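Local structure of DNA polymerase sliding clamp B (Sulfolobus tokodaii, 3AIZ) at residues Lys10-Leu15 / Val48-Pro53; Lys76-Lys81 / Val100-Glu105; Thr167-Glu172 / Thr176-Leu181. The protein serves as a subunit of a ring-shaped sliding clamp that encircles DNA and tethers DNA polymerase and other DNA-processing proteins to it. All blocks are in the same frame, centred on the assembly; numbering follows the deposited sequence.

Interaction 1: residues Lys10-Leu15 / Val48-Pro53; sequences KDFYSL and VIFKIP
Phe12 and Phe50 bring their rings together between a helix and a strand that run nearly antiparallel, at 159° over the short segments, with axes 10.2 Å apart at closest. The ring centroids of Phe12 and Phe50 are 5.5 Å apart and the planes meet at 43°, an oblique aromatic pair. It is not symmetric: Phe50 CZ sits over one face of Phe12, 3.9 Å from Phe12 CE2, and the two side chains cross at about a right angle. Phe50 already starts toward the helix, and with CG anti to the backbone N (chi1 159°) its ring continues to Phe12 and Leu15.

The remaining contacts set aliphatic carbons against the rings. Leu15 CD1 meets the rim of the Phe50 ring in its plane, 3.3 Å from Phe50 CE1, while Leu15 CB is equally near Phe50 CD1 and Phe50 CE1, 3.7 Å from each. Farther along the strand Ile52 CD1 approaches Phe12 CE1 at 4.2 Å, so Phe12 touches two residues spaced two apart on one face of the strand. All four touching residues are buried.

Polar groups keep to the flanks. Lys10 NZ and Asp11 OD1 form a salt bridge of 3.5 Å between sequence neighbours, and Asp11 OD2 is hydrogen-bonded to Ser236. On the strand, Lys51, whose side chain starts away from the helix, pairs with Glu127. Backbone bonds place the strand between its neighbours: Phe50 pairs with Ser37, and Lys51 with Gln239.

A helix lying nearly antiparallel to the strand it covers, held by aromatic and aliphatic side chains, is characteristic of the DNA-clamp fold of the PCNA family, in which helices line the inner side of the ring and sheets form its outside.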
loop_
_atom_site.group_PDB
_atom_site.type_symbol
_atom_site.label_atom_id
_atom_site.label_comp_id
_atom_site.label_asym_id
_atom_site.label_seq_id
_atom_site.Cartn_x
_atom_site.Cartn_y
_atom_site.Cartn_z
ATOM N N LYS A 10 -10.414 13.759 21.080
ATOM C CA LYS A 10 -9.761 12.458 21.147
ATOM C C LYS A 10 -10.193 11.682 22.387
ATOM O O LYS A 10 -10.617 10.530 22.291
ATOM C CB LYS A 10 -8.238 12.614 21.127
ATOM C CG LYS A 10 -7.490 11.319 20.848
ATOM C CD LYS A 10 -5.983 11.500 20.976
ATOM C CE LYS A 10 -5.564 11.671 22.429
ATOM N NZ LYS A 10 -5.865 10.455 23.238
ATOM N N ASP A 11 -10.084 12.316 23.550
ATOM C CA ASP A 11 -10.462 11.681 24.809
ATOM C C ASP A 11 -11.933 11.274 24.819
ATOM O O ASP A 11 -12.281 10.187 25.280
ATOM C CB ASP A 11 -10.147 12.598 25.992
ATOM C CG ASP A 11 -8.656 12.735 26.241
ATOM O OD1 ASP A 11 -7.894 11.865 25.767
ATOM O OD2 ASP A 11 -8.245 13.705 26.911
ATOM N N PHE A 12 -12.788 12.151 24.303
ATOM C CA PHE A 12 -14.212 11.862 24.177
ATOM C C PHE A 12 -14.422 10.572 23.386
ATOM O O PHE A 12 -15.242 9.730 23.754
ATOM C CB PHE A 12 -14.921 13.024 23.478
ATOM C CG PHE A 12 -16.397 13.099 23.757
ATOM C CD1 PHE A 12 -16.972 14.281 24.190
ATOM C CD2 PHE A 12 -17.210 11.990 23.585
ATOM C CE1 PHE A 12 -18.329 14.358 24.445
ATOM C CE2 PHE A 12 -18.566 12.060 23.841
ATOM C CZ PHE A 12 -19.127 13.246 24.272
ATOM N N TYR A 13 -13.672 10.421 22.297
ATOM C CA TYR A 13 -13.781 9.245 21.441
ATOM C C TYR A 13 -13.295 7.978 22.140
ATOM O O TYR A 13 -13.884 6.907 21.977
ATOM C CB TYR A 13 -13.008 9.456 20.136
ATOM C CG TYR A 13 -12.992 8.246 19.226
ATOM C CD1 TYR A 13 -11.915 7.368 19.225
ATOM C CD2 TYR A 13 -14.053 7.982 18.369
ATOM C CE1 TYR A 13 -11.896 6.262 18.396
ATOM C CE2 TYR A 13 -14.043 6.879 17.536
ATOM C CZ TYR A 13 -12.962 6.022 17.554
ATOM O OH TYR A 13 -12.946 4.922 16.726
ATOM N N SER A 14 -12.217 8.098 22.912
ATOM C CA SER A 14 -11.683 6.958 23.651
ATOM C C SER A 14 -12.712 6.429 24.641
ATOM O O SER A 14 -12.886 5.218 24.787
ATOM C CB SER A 14 -10.392 7.335 24.380
ATOM O OG SER A 14 -9.305 7.432 23.477
ATOM N N LEU A 15 -13.395 7.346 25.317
ATOM C CA LEU A 15 -14.430 6.978 26.271
ATOM C C LEU A 15 -15.539 6.174 25.596
ATOM O O LEU A 15 -15.881 5.079 26.042
ATOM C CB LEU A 15 -15.008 8.229 26.936
ATOM C CG LEU A 15 -13.976 9.089 27.668
ATOM C CD1 LEU A 15 -14.579 10.407 28.129
ATOM C CD2 LEU A 15 -13.375 8.325 28.839
ATOM N N VAL A 48 -21.743 -0.105 32.816
ATOM C CA VAL A 48 -20.834 0.825 32.162
ATOM C C VAL A 48 -21.305 2.262 32.351
ATOM O O VAL A 48 -22.454 2.593 32.061
ATOM C CB VAL A 48 -20.693 0.524 30.661
ATOM C CG1 VAL A 48 -19.672 1.456 30.032
ATOM C CG2 VAL A 48 -20.290 -0.925 30.449
ATOM N N ILE A 49 -20.410 3.109 32.848
ATOM C CA ILE A 49 -20.731 4.512 33.070
ATOM C C ILE A 49 -19.760 5.433 32.343
ATOM O O ILE A 49 -18.543 5.289 32.451
ATOM C CB ILE A 49 -20.721 4.872 34.568
ATOM C CG1 ILE A 49 -21.820 4.115 35.311
ATOM C CG2 ILE A 49 -20.903 6.367 34.757
ATOM C CD1 ILE A 49 -21.856 4.409 36.791
ATOM N N PHE A 50 -20.316 6.378 31.596
ATOM C CA PHE A 50 -19.540 7.436 30.971
ATOM C C PHE A 50 -19.930 8.742 31.643
ATOM O O PHE A 50 -21.106 9.093 31.674
ATOM C CB PHE A 50 -19.842 7.488 29.473
ATOM C CG PHE A 50 -19.499 8.797 28.827
ATOM C CD1 PHE A 50 -18.180 9.159 28.620
ATOM C CD2 PHE A 50 -20.498 9.661 28.415
ATOM C CE1 PHE A 50 -17.866 10.363 28.024
ATOM C CE2 PHE A 50 -20.189 10.864 27.818
ATOM C CZ PHE A 50 -18.871 11.216 27.622
ATOM N N LYS A 51 -18.955 9.455 32.199
ATOM C CA LYS A 51 -19.261 10.665 32.960
ATOM C C LYS A 51 -18.247 11.793 32.783
ATOM O O LYS A 51 -17.040 11.586 32.900
ATOM C CB LYS A 51 -19.428 10.332 34.447
ATOM C CG LYS A 51 -19.592 11.551 35.343
ATOM C CD LYS A 51 -20.122 11.167 36.715
ATOM C CE LYS A 51 -19.184 10.210 37.430
ATOM N NZ LYS A 51 -19.752 9.731 38.723
ATOM N N ILE A 52 -18.754 12.990 32.505
ATOM C CA ILE A 52 -17.927 14.187 32.429
ATOM C C ILE A 52 -18.403 15.232 33.435
ATOM O O ILE A 52 -19.414 15.899 33.212
ATOM C CB ILE A 52 -17.956 14.815 31.025
ATOM C CG1 ILE A 52 -17.563 13.784 29.966
ATOM C CG2 ILE A 52 -17.034 16.022 30.965
ATOM C CD1 ILE A 52 -17.464 14.357 28.569
ATOM N N PRO A 53 -17.677 15.372 34.553
ATOM C CA PRO A 53 -18.019 16.368 35.574
ATOM C C PRO A 53 -18.139 17.761 34.967
ATOM O O PRO A 53 -17.459 18.062 33.988
ATOM C CB PRO A 53 -16.824 16.309 36.528
ATOM C CG PRO A 53 -16.285 14.930 36.365
ATOM C CD PRO A 53 -16.488 14.585 34.921
#

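Interaction 2: residues Lys76-Lys81 / Val100-Glu105; sequences KKILGK and VTVRDE. With SO4 (sulfate ion), chain E.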
loop_
_atom_site.group_PDB
_atom_site.type_symbol
_atom_site.label_atom_id
_atom_site.label_comp_id
_atom_site.label_asym_id
_atom_site.label_seq_id
_atom_site.Cartn_x
_atom_site.Cartn_y
_atom_site.Cartn_z
ATOM N N LYS A 76 -19.359 8.684 16.966
ATOM C CA LYS A 76 -17.984 8.217 16.848
ATOM C C LYS A 76 -17.366 8.679 15.532
ATOM O O LYS A 76 -16.198 9.067 15.486
ATOM C CB LYS A 76 -17.909 6.693 16.970
ATOM C CG LYS A 76 -18.185 6.165 18.371
ATOM C CD LYS A 76 -17.972 4.658 18.452
ATOM C CE LYS A 76 -18.205 4.136 19.864
ATOM N NZ LYS A 76 -18.008 2.662 19.966
ATOM N N LYS A 77 -18.158 8.642 14.464
ATOM C CA LYS A 77 -17.691 9.072 13.151
ATOM C C LYS A 77 -17.160 10.502 13.184
ATOM O O LYS A 77 -16.083 10.786 12.659
ATOM C CB LYS A 77 -18.813 8.954 12.115
ATOM C CG LYS A 77 -19.298 7.532 11.881
ATOM C CD LYS A 77 -20.396 7.485 10.827
ATOM C CE LYS A 77 -20.889 6.061 10.602
ATOM N NZ LYS A 77 -21.946 5.990 9.555
ATOM N N ILE A 78 -17.921 11.396 13.808
ATOM C CA ILE A 78 -17.557 12.808 13.875
ATOM C C ILE A 78 -16.307 13.052 14.721
ATOM O O ILE A 78 -15.486 13.907 14.393
ATOM C CB ILE A 78 -18.723 13.666 14.415
ATOM C CG1 ILE A 78 -18.301 15.132 14.537
ATOM C CG2 ILE A 78 -19.205 13.133 15.752
ATOM C CD1 ILE A 78 -17.917 15.770 13.221
ATOM N N LEU A 79 -16.164 12.295 15.803
ATOM C CA LEU A 79 -15.019 12.450 16.694
ATOM C C LEU A 79 -13.728 11.930 16.063
ATOM O O LEU A 79 -12.633 12.364 16.424
ATOM C CB LEU A 79 -15.276 11.756 18.032
ATOM C CG LEU A 79 -16.399 12.357 18.879
ATOM C CD1 LEU A 79 -16.586 11.570 20.164
ATOM C CD2 LEU A 79 -16.117 13.820 19.180
ATOM N N GLY A 80 -13.863 11.003 15.120
ATOM C CA GLY A 80 -12.717 10.469 14.407
ATOM C C GLY A 80 -12.170 11.459 13.397
ATOM O O GLY A 80 -11.017 11.362 12.979
ATOM N N LYS A 81 -13.005 12.420 13.008
ATOM C CA LYS A 81 -12.607 13.455 12.059
ATOM C C LYS A 81 -11.688 14.487 12.704
ATOM O O LYS A 81 -11.369 15.511 12.098
ATOM C CB LYS A 81 -13.839 14.152 11.476
ATOM C CG LYS A 81 -14.765 13.234 10.697
ATOM C CD LYS A 81 -15.932 14.006 10.102
ATOM C CE LYS A 81 -16.891 13.079 9.373
ATOM N NZ LYS A 81 -16.213 12.330 8.278
ATOM N N VAL A 100 -23.361 18.032 17.066
ATOM C CA VAL A 100 -22.003 17.871 17.573
ATOM C C VAL A 100 -20.992 18.518 16.637
ATOM O O VAL A 100 -21.009 18.278 15.431
ATOM C CB VAL A 100 -21.642 16.385 17.766
ATOM C CG1 VAL A 100 -20.218 16.251 18.285
ATOM C CG2 VAL A 100 -22.624 15.717 18.713
ATOM N N THR A 101 -20.110 19.339 17.195
ATOM C CA THR A 101 -19.101 20.026 16.396
ATOM C C THR A 101 -17.694 19.778 16.926
ATOM O O THR A 101 -17.440 19.905 18.123
ATOM C CB THR A 101 -19.350 21.547 16.354
ATOM O OG1 THR A 101 -20.656 21.808 15.824
ATOM C CG2 THR A 101 -18.305 22.235 15.489
ATOM N N VAL A 102 -16.784 19.423 16.027
ATOM C CA VAL A 102 -15.381 19.255 16.377
ATOM C C VAL A 102 -14.564 20.393 15.778
ATOM O O VAL A 102 -14.589 20.615 14.567
ATOM C CB VAL A 102 -14.827 17.910 15.881
ATOM C CG1 VAL A 102 -13.327 17.842 16.106
ATOM C CG2 VAL A 102 -15.529 16.758 16.581
ATOM N N ARG A 103 -13.842 21.110 16.630
ATOM C CA ARG A 103 -13.091 22.284 16.204
ATOM C C ARG A 103 -11.594 22.096 16.422
ATOM O O ARG A 103 -11.154 21.759 17.520
ATOM C CB ARG A 103 -13.575 23.515 16.968
ATOM C CG ARG A 103 -15.086 23.608 17.063
ATOM C CD ARG A 103 -15.524 24.678 18.041
ATOM N NE ARG A 103 -16.965 24.637 18.261
ATOM C CZ ARG A 103 -17.853 25.259 17.493
ATOM N NH1 ARG A 103 -17.446 25.974 16.454
ATOM N NH2 ARG A 103 -19.147 25.167 17.766
ATOM N N ASP A 104 -10.814 22.319 15.370
ATOM C CA ASP A 104 -9.366 22.191 15.460
ATOM C C ASP A 104 -8.667 23.458 14.985
ATOM O O ASP A 104 -8.370 23.607 13.802
ATOM C CB ASP A 104 -8.879 20.992 14.648
ATOM C CG ASP A 104 -7.386 20.783 14.769
ATOM O OD1 ASP A 104 -6.807 21.206 15.792
ATOM O OD2 ASP A 104 -6.791 20.195 13.842
ATOM N N GLU A 105 -8.401 24.365 15.919
ATOM C CA GLU A 105 -7.773 25.638 15.591
ATOM C C GLU A 105 -6.415 25.439 14.921
ATOM O O GLU A 105 -6.010 26.237 14.076
ATOM C CB GLU A 105 -7.629 26.499 16.850
ATOM C CG GLU A 105 -7.124 27.911 16.594
ATOM C CD GLU A 105 -5.617 27.980 16.434
ATOM O OE1 GLU A 105 -4.923 27.061 16.921
ATOM O OE2 GLU A 105 -5.128 28.956 15.827
HETATM S S SO4 E . -20.993 27.045 14.939
HETATM O O1 SO4 E . -21.923 27.069 13.813
HETATM O O2 SO4 E . -21.147 25.789 15.669
HETATM O O3 SO4 E . -19.625 27.161 14.438
HETATM O O4 SO4 E . -21.279 28.159 15.840
#
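Val102 and Ile78 carry most of this contact, in which a helix packs on a strand as in the DNA-clamp fold of PCNA. The two segments run nearly parallel, at 10°, with axes 8.5 Å apart. Val102 puts CG1 anti to the backbone N (chi1 173°), which leaves CG2 beside the N as the touching branch: Val102 CG2 lies 3.8 Å from Ile78 CG1 and 3.6 Å from Ile78 O, and the two side chains run alongside in opposite senses. Ile78 O accepts the backbone N-H of Lys81. Leu79 CD2 comes to the same methyl, 4.0 Å from Val102 CG2, crossing at about a right angle.

Val100 takes the other branch of Ile78, with Val100 CG1 4.1 Å from Ile78 CG2. Around this core, Val89 and Leu91 of strand 88-93 and Ile113 of strand 109-120 add apolar cover.

Beyond the helix contact, Arg103 holds a sulfate, likely a crystallisation additive, at the edge of its guanidinium, while Thr101 CG2 covers one face over the centre. Arg103 NH2 also bonds Thr90 OG1. Two separate N-H groups grip two sulfate oxygens: Arg103 NH1 to sulfate O3 at 3.2 Å, nearly straight at 171°, and Arg103 NH2 to sulfate O2 at 3.0 Å.

Interaction 3: residues Thr167-Glu172 / Thr176-Leu181; sequences TLSTEE and TYKSLL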
loop_
_atom_site.group_PDB
_atom_site.type_symbol
_atom_site.label_atom_id
_atom_site.label_comp_id
_atom_site.label_asym_id
_atom_site.label_seq_id
_atom_site.Cartn_x
_atom_site.Cartn_y
_atom_site.Cartn_z
ATOM N N THR A 167 -3.475 -9.674 45.058
ATOM C CA THR A 167 -3.249 -10.949 44.387
ATOM C C THR A 167 -4.428 -11.358 43.508
ATOM O O THR A 167 -5.580 -11.284 43.927
ATOM C CB THR A 167 -2.988 -12.070 45.413
ATOM O OG1 THR A 167 -1.836 -11.742 46.201
ATOM C CG2 THR A 167 -2.760 -13.397 44.712
ATOM N N LEU A 168 -4.129 -11.788 42.285
ATOM C CA LEU A 168 -5.150 -12.317 41.387
ATOM C C LEU A 168 -4.834 -13.769 41.045
ATOM O O LEU A 168 -3.689 -14.101 40.741
ATOM C CB LEU A 168 -5.246 -11.477 40.109
ATOM C CG LEU A 168 -5.688 -10.018 40.252
ATOM C CD1 LEU A 168 -4.541 -9.144 40.738
ATOM C CD2 LEU A 168 -6.229 -9.493 38.934
ATOM N N SER A 169 -5.846 -14.631 41.096
ATOM C CA SER A 169 -5.638 -16.063 40.891
ATOM C C SER A 169 -6.735 -16.716 40.057
ATOM O O SER A 169 -7.914 -16.405 40.210
ATOM C CB SER A 169 -5.536 -16.782 42.238
ATOM O OG SER A 169 -4.417 -16.329 42.978
ATOM N N THR A 170 -6.334 -17.630 39.179
ATOM C CA THR A 170 -7.279 -18.420 38.398
ATOM C C THR A 170 -6.782 -19.853 38.243
ATOM O O THR A 170 -5.591 -20.124 38.395
ATOM C CB THR A 170 -7.514 -17.820 37.000
ATOM O OG1 THR A 170 -6.275 -17.774 36.281
ATOM C CG2 THR A 170 -8.081 -16.421 37.112
ATOM N N GLU A 171 -7.700 -20.762 37.937
ATOM C CA GLU A 171 -7.364 -22.172 37.781
ATOM C C GLU A 171 -8.286 -22.836 36.766
ATOM O O GLU A 171 -9.506 -22.712 36.853
ATOM C CB GLU A 171 -7.453 -22.893 39.130
ATOM C CG GLU A 171 -7.043 -24.364 39.094
ATOM C CD GLU A 171 -8.115 -25.271 38.506
ATOM O OE1 GLU A 171 -9.315 -24.988 38.714
ATOM O OE2 GLU A 171 -7.755 -26.270 37.843
ATOM N N GLU A 172 -7.701 -23.543 35.805
ATOM C CA GLU A 172 -8.489 -24.260 34.810
ATOM C C GLU A 172 -7.727 -25.432 34.204
ATOM O O GLU A 172 -6.602 -25.276 33.732
ATOM C CB GLU A 172 -8.950 -23.317 33.698
ATOM C CG GLU A 172 -9.846 -23.986 32.667
ATOM C CD GLU A 172 -10.165 -23.086 31.492
ATOM O OE1 GLU A 172 -11.337 -22.675 31.356
ATOM O OE2 GLU A 172 -9.244 -22.790 30.701
ATOM N N THR A 176 -2.654 -23.083 36.183
ATOM C CA THR A 176 -2.808 -22.111 37.257
ATOM C C THR A 176 -2.171 -20.772 36.907
ATOM O O THR A 176 -1.138 -20.723 36.242
ATOM C CB THR A 176 -2.189 -22.637 38.568
ATOM O OG1 THR A 176 -3.229 -23.110 39.432
ATOM C CG2 THR A 176 -1.408 -21.539 39.278
ATOM N N TYR A 177 -2.799 -19.690 37.354
ATOM C CA TYR A 177 -2.247 -18.352 37.180
ATOM C C TYR A 177 -2.346 -17.561 38.478
ATOM O O TYR A 177 -3.355 -17.629 39.179
ATOM C CB TYR A 177 -2.971 -17.606 36.059
ATOM C CG TYR A 177 -2.602 -16.141 35.968
ATOM C CD1 TYR A 177 -1.428 -15.738 35.346
ATOM C CD2 TYR A 177 -3.427 -15.161 36.502
ATOM C CE1 TYR A 177 -1.087 -14.402 35.259
ATOM C CE2 TYR A 177 -3.094 -13.823 36.419
ATOM C CZ TYR A 177 -1.924 -13.450 35.795
ATOM O OH TYR A 177 -1.588 -12.117 35.710
ATOM N N LYS A 178 -1.296 -16.811 38.791
ATOM C CA LYS A 178 -1.278 -15.990 39.994
ATOM C C LYS A 178 -0.302 -14.825 39.864
ATOM O O LYS A 178 0.914 -15.015 39.897
ATOM C CB LYS A 178 -0.922 -16.837 41.217
ATOM C CG LYS A 178 -0.930 -16.064 42.527
ATOM C CD LYS A 178 -0.533 -16.950 43.697
ATOM C CE LYS A 178 -1.471 -18.141 43.834
ATOM N NZ LYS A 178 -1.052 -19.056 44.934
ATOM N N SER A 179 -0.843 -13.619 39.715
ATOM C CA SER A 179 -0.021 -12.416 39.641
ATOM C C SER A 179 -0.074 -11.640 40.952
ATOM O O SER A 179 -1.052 -11.724 41.695
ATOM C CB SER A 179 -0.467 -11.524 38.483
ATOM O OG SER A 179 -1.832 -11.164 38.606
ATOM N N LEU A 180 0.985 -10.888 41.229
ATOM C CA LEU A 180 1.071 -10.110 42.459
ATOM C C LEU A 180 1.351 -8.645 42.156
ATOM O O LEU A 180 2.325 -8.315 41.477
ATOM C CB LEU A 180 2.167 -10.667 43.369
ATOM C CG LEU A 180 2.074 -12.156 43.708
ATOM C CD1 LEU A 180 3.281 -12.598 44.522
ATOM C CD2 LEU A 180 0.781 -12.459 44.449
ATOM N N LEU A 181 0.493 -7.769 42.663
ATOM C CA LEU A 181 0.674 -6.337 42.482
ATOM C C LEU A 181 1.020 -5.682 43.813
ATOM O O LEU A 181 0.306 -5.848 44.801
ATOM C CB LEU A 181 -0.588 -5.710 41.887
ATOM C CG LEU A 181 -1.134 -6.396 40.632
ATOM C CD1 LEU A 181 -2.327 -5.637 40.075
ATOM C CD2 LEU A 181 -0.048 -6.532 39.578
#
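Leu168 and Thr170 pair with Ser179 and Tyr177 as the hydrogen-bonded positions of a beta hairpin whose strands run antiparallel at 174°. Each pair is closed by two bonds: Leu168 N reaches Ser179 O at 3.1 Å and Ser179 N returns to Leu168 O at 3.1 Å, while Thr170 N to Tyr177 O and Tyr177 N to Thr170 O both measure 3.0 Å. CA-H...O contacts from Thr167, Ser169 and Lys178 lie between and beside these bonds, as the regular antiparallel register predicts.

On one face, Leu168 and Leu181 pack on Ile146 of helix 140-150, and Thr170 and Tyr177 on Leu150. Leu168 CD1 also meets Leu181 CD1, 4.2 Å away, and Thr170 OG1 rests against the CB of Tyr177. The face bearing Thr167, Ser169, Glu171, Thr176, Lys178 and Leu180 is more open to solvent: Ser169 OG touches Lys178 CG at 3.5 Å before the lysine leads away, and Leu180 CD2 lies alongside Thr167, 3.7 Å from Thr167 CG2, the two side chains running in the same sense.

Strand 175-183 also forms an antiparallel pairing with a strand of the sliding clamp C chain, from Thr176 to Leu180, so the sheet continues across the subunit interface, the way neighbouring subunits of a PCNA ring are joined. The Tyr177 ring meets that of Phe109 of the clamp C chain, and Ser179 packs on Arg107 of that chain.

With CG anti to the backbone N (chi1 171°), the Tyr177 ring leans forward along its own strand, one face over the N of Ser179 toward the rim, and Ser179 turns its hydroxyl between its N and carbonyl carbon (chi1 58°), so that Ser179 OG makes a weak 3.1 Å hydrogen bond to Tyr177 OH.

Overall arrangement
From the N terminus the three contacts follow one another in series; none nests in or crosses another. Interaction 1 closes a loop of 32 residues between 10-15 and 48-53. Interaction 2 then closes 18 residues between 76-81 and 100-105. Their centres lie 15 Å apart and they touch directly, Phe12 CD2 resting 3.5 Å from Leu79 CD1, so the two helices of the N-terminal domain share one apolar layer. Interaction 3, in the C-terminal domain, closes the three-residue connection between 167-172 and 176-181 and stands apart: its nearest atoms are about 19 Å from interaction 1 and about 25 Å from interaction 2, across the chain's centre from the latter, at the subunit interface.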